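Local coordinates for protein ElaA (Escherichia coli, PDB 5Z6N) that probably works as an N-acetyltransferase of the GNAT superfamily, moving an acetyl group from acetyl coenzyme A to an acceptor amine, at residues 4-9 with 49-54. Numbering follows the deposited sequence.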
ATOM      1  N   TRP B   4      18.300   4.204  11.881  1.00 38.53           N
ATOM      2  CA  TRP B   4      18.134   3.353  10.716  1.00 36.68           C
ATOM      3  C   TRP B   4      17.900   1.914  11.153  1.00 35.17           C
ATOM      4  O   TRP B   4      18.457   1.448  12.153  1.00 33.57           O
ATOM      5  CB  TRP B   4      19.351   3.431   9.791  1.00 30.19           C
ATOM      6  CG  TRP B   4      19.562   4.795   9.210  1.00 25.05           C
ATOM      7  CD1 TRP B   4      20.276   5.815   9.765  1.00 25.82           C
ATOM      8  CD2 TRP B   4      19.060   5.289   7.960  1.00 24.22           C
ATOM      9  NE1 TRP B   4      20.248   6.915   8.942  1.00 25.82           N
ATOM     10  CE2 TRP B   4      19.507   6.618   7.828  1.00 25.19           C
ATOM     11  CE3 TRP B   4      18.270   4.742   6.944  1.00 26.37           C
ATOM     12  CZ2 TRP B   4      19.192   7.407   6.721  1.00 20.81           C
ATOM     13  CZ3 TRP B   4      17.958   5.529   5.845  1.00 15.10           C
ATOM     14  CH2 TRP B   4      18.418   6.844   5.746  1.00 17.90           C
ATOM     15  N   GLN B   5      17.049   1.221  10.403  1.00 33.00           N
ATOM     16  CA  GLN B   5      16.770  -0.188  10.631  1.00 34.57           C
ATOM     17  C   GLN B   5      16.964  -0.943   9.326  1.00 35.16           C
ATOM     18  O   GLN B   5      16.418  -0.550   8.292  1.00 34.65           O
ATOM     19  CB  GLN B   5      15.349  -0.394  11.169  1.00 32.40           C
ATOM     20  CG  GLN B   5      14.998   0.483  12.358  1.00 27.49           C
ATOM     21  CD  GLN B   5      13.677   0.092  12.990  1.00 28.64           C
ATOM     22  OE1 GLN B   5      12.678  -0.068  12.301  1.00 32.31           O
ATOM     23  NE2 GLN B   5      13.668  -0.069  14.306  1.00 30.03           N
ATOM     24  N   ASP B   6      17.759  -2.009   9.377  1.00 34.19           N
ATOM     25  CA  ASP B   6      18.054  -2.859   8.229  1.00 27.79           C
ATOM     26  C   ASP B   6      17.296  -4.162   8.463  1.00 30.29           C
ATOM     27  O   ASP B   6      17.806  -5.109   9.057  1.00 33.85           O
ATOM     28  CB  ASP B   6      19.589  -3.066   8.079  1.00 23.47           C
ATOM     29  CG  ASP B   6      19.947  -4.145   7.068  1.00 31.83           C
ATOM     30  OD1 ASP B   6      19.089  -4.504   6.236  1.00 30.92           O
ATOM     31  OD2 ASP B   6      21.109  -4.603   7.077  1.00 42.73           O
ATOM     32  N   LEU B   7      16.063  -4.203   7.976  1.00 33.77           N
ATOM     33  CA  LEU B   7      15.128  -5.267   8.317  1.00 28.37           C
ATOM     34  C   LEU B   7      15.052  -6.281   7.188  1.00 26.31           C
ATOM     35  O   LEU B   7      14.710  -5.927   6.055  1.00 27.56           O
ATOM     36  CB  LEU B   7      13.742  -4.684   8.589  1.00 21.51           C
ATOM     37  CG  LEU B   7      13.614  -3.638   9.699  1.00 24.58           C
ATOM     38  CD1 LEU B   7      12.190  -3.555  10.170  1.00 25.74           C
ATOM     39  CD2 LEU B   7      14.539  -3.927  10.874  1.00 26.76           C
ATOM     40  N   HIS B   8      15.369  -7.538   7.496  1.00 29.02           N
ATOM     41  CA  HIS B   8      14.866  -8.619   6.667  1.00 26.75           C
ATOM     42  C   HIS B   8      13.347  -8.609   6.757  1.00 15.48           C
ATOM     43  O   HIS B   8      12.770  -8.207   7.771  1.00 25.61           O
ATOM     44  CB  HIS B   8      15.430  -9.970   7.115  1.00 31.63           C
ATOM     45  CG  HIS B   8      15.031 -11.110   6.228  1.00 41.53           C
ATOM     46  ND1 HIS B   8      15.840 -11.574   5.213  1.00 43.99           N
ATOM     47  CD2 HIS B   8      13.911 -11.872   6.192  1.00 39.84           C
ATOM     48  CE1 HIS B   8      15.237 -12.571   4.590  1.00 41.42           C
ATOM     49  NE2 HIS B   8      14.065 -12.772   5.165  1.00 40.63           N
ATOM     50  N   HIS B   9      12.689  -9.029   5.679  1.00 15.15           N
ATOM     51  CA  HIS B   9      11.238  -8.884   5.620  1.00 36.26           C
ATOM     52  C   HIS B   9      10.530  -9.668   6.719  1.00 36.88           C
ATOM     53  O   HIS B   9       9.396  -9.326   7.075  1.00 34.43           O
ATOM     54  CB  HIS B   9      10.720  -9.316   4.247  1.00 33.92           C
ATOM     55  CG  HIS B   9      10.804 -10.790   4.004  1.00 27.30           C
ATOM     56  ND1 HIS B   9       9.774 -11.650   4.315  1.00 24.01           N
ATOM     57  CD2 HIS B   9      11.787 -11.555   3.478  1.00 26.14           C
ATOM     58  CE1 HIS B   9      10.118 -12.882   3.992  1.00 26.09           C
ATOM     59  NE2 HIS B   9      11.336 -12.853   3.480  1.00 28.82           N
ATOM     60  N   ARG B  49      15.370  -7.493   1.905  1.00 29.12           N
ATOM     61  CA  ARG B  49      15.484  -6.662   3.092  1.00 26.32           C
ATOM     62  C   ARG B  49      14.906  -5.283   2.810  1.00 25.67           C
ATOM     63  O   ARG B  49      14.778  -4.862   1.657  1.00 24.32           O
ATOM     64  CB  ARG B  49      16.951  -6.513   3.529  1.00 25.53           C
ATOM     65  CG  ARG B  49      17.801  -7.756   3.302  1.00 25.54           C
ATOM     66  CD  ARG B  49      19.137  -7.662   4.024  1.00 28.46           C
ATOM     67  NE  ARG B  49      19.006  -7.000   5.315  1.00 30.28           N
ATOM     68  CZ  ARG B  49      18.944  -7.648   6.474  1.00 26.08           C
ATOM     69  NH1 ARG B  49      18.993  -8.972   6.497  1.00 23.12           N
ATOM     70  NH2 ARG B  49      18.821  -6.982   7.612  1.00 21.84           N
ATOM     71  N   HIS B  50      14.573  -4.573   3.885  1.00 23.92           N
ATOM     72  CA  HIS B  50      14.096  -3.201   3.804  1.00 22.96           C
ATOM     73  C   HIS B  50      14.878  -2.326   4.773  1.00 23.04           C
ATOM     74  O   HIS B  50      15.220  -2.756   5.881  1.00 13.72           O
ATOM     75  CB  HIS B  50      12.594  -3.096   4.110  1.00 21.21           C
ATOM     76  CG  HIS B  50      11.753  -4.133   3.422  1.00 25.06           C
ATOM     77  ND1 HIS B  50      11.725  -5.457   3.819  1.00 24.30           N
ATOM     78  CD2 HIS B  50      10.934  -4.042   2.345  1.00 20.15           C
ATOM     79  CE1 HIS B  50      10.907  -6.129   3.027  1.00 19.56           C
ATOM     80  NE2 HIS B  50      10.417  -5.296   2.123  1.00 17.73           N
ATOM     81  N   ILE B  51      15.159  -1.098   4.346  1.00 12.86           N
ATOM     82  CA  ILE B  51      15.913  -0.137   5.135  1.00 25.00           C
ATOM     83  C   ILE B  51      15.032   1.083   5.357  1.00 28.74           C
ATOM     84  O   ILE B  51      14.487   1.646   4.402  1.00 24.67           O
ATOM     85  CB  ILE B  51      17.240   0.221   4.444  1.00 25.55           C
ATOM     86  CG1 ILE B  51      18.125  -1.027   4.433  1.00 24.72           C
ATOM     87  CG2 ILE B  51      17.932   1.391   5.149  1.00 28.76           C
ATOM     88  CD1 ILE B  51      19.310  -0.956   3.547  1.00 28.34           C
ATOM     89  N   LEU B  52      14.869   1.463   6.625  1.00 31.95           N
ATOM     90  CA  LEU B  52      13.928   2.494   7.036  1.00 30.18           C
ATOM     91  C   LEU B  52      14.670   3.571   7.810  1.00 33.28           C
ATOM     92  O   LEU B  52      15.443   3.261   8.723  1.00 32.33           O
ATOM     93  CB  LEU B  52      12.809   1.910   7.915  1.00 32.02           C
ATOM     94  CG  LEU B  52      12.213   0.538   7.579  1.00 31.68           C
ATOM     95  CD1 LEU B  52      11.282   0.039   8.664  1.00 29.05           C
ATOM     96  CD2 LEU B  52      11.486   0.594   6.279  1.00 35.72           C
ATOM     97  N   GLY B  53      14.434   4.829   7.447  1.00 32.92           N
ATOM     98  CA  GLY B  53      14.943   5.940   8.226  1.00 34.06           C
ATOM     99  C   GLY B  53      13.843   6.538   9.079  1.00 43.36           C
ATOM    100  O   GLY B  53      12.831   7.003   8.545  1.00 46.89           O
ATOM    101  N   TRP B  54      14.014   6.526  10.399  1.00 42.70           N
ATOM    102  CA  TRP B  54      12.992   6.993  11.328  1.00 38.50           C
ATOM    103  C   TRP B  54      13.438   8.278  12.013  1.00 44.53           C
ATOM    104  O   TRP B  54      14.561   8.361  12.521  1.00 44.44           O
ATOM    105  CB  TRP B  54      12.673   5.924  12.376  1.00 40.12           C
ATOM    106  CG  TRP B  54      11.843   4.793  11.849  1.00 39.55           C
ATOM    107  CD1 TRP B  54      12.289   3.574  11.429  1.00 36.26           C
ATOM    108  CD2 TRP B  54      10.420   4.778  11.689  1.00 36.97           C
ATOM    109  NE1 TRP B  54      11.230   2.801  11.015  1.00 33.11           N
ATOM    110  CE2 TRP B  54      10.071   3.517  11.165  1.00 32.37           C
ATOM    111  CE3 TRP B  54       9.407   5.707  11.942  1.00 34.29           C
ATOM    112  CZ2 TRP B  54       8.754   3.165  10.883  1.00 31.31           C
ATOM    113  CZ3 TRP B  54       8.102   5.358  11.661  1.00 32.10           C
ATOM    114  CH2 TRP B  54       7.786   4.097  11.140  1.00 29.59           C
TER
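Strand 3-8 forms the outer edge of the mixed GNAT sheet within this chain, running antiparallel to strand 49-54, which is bonded on its far side to strand 59-67. Two hydrogen-bonded pairs, Gln5 with Leu52 and Leu7 with His50, zip the backbones together. In the second, His50 N reaches Leu7 O at 2.6 Å, almost straight at 169° and nearly along the C=O axis. On the face carrying Trp4, Asp6 and Arg49, helix 91-106 lies over the pair. Here Arg49 bends at chi3 (37°), which brings its guanidinium back over the neighbouring strand. Arg49 NE meets Asp6 OD1 at 2.7 Å in a salt bridge; OD1 lies in the plane of the guanidinium, whereas NE comes to it from above the carboxylate plane, so the two flat groups cross obliquely, 74° apart. NH2 adds a weak bond to Asp6 O, while one guanidinium face rests over His8 N. Asp6 OD2 also has a weak bond to Thr102 of the helix. At the other end, Gly53 CA sits over the six-membered ring of Trp4 in a CH-pi contact, 4.0 Å from its centroid, and Ile51 CG2 touches CE3. On the reverse face, facing helix 14-31, Leu7 CD1 meets Leu52 CD1 at 4.0 Å. An alanine in place of Arg49 would lose both guanidinium bonds and would probably leave the Asp6 carboxylate less firmly held between strand and helix. With Arg49 buried, the nearby positive charge is likely to favour ionised Asp6, adding a charged side-chain pair to an edge otherwise joined by backbone bonds and apolar contacts.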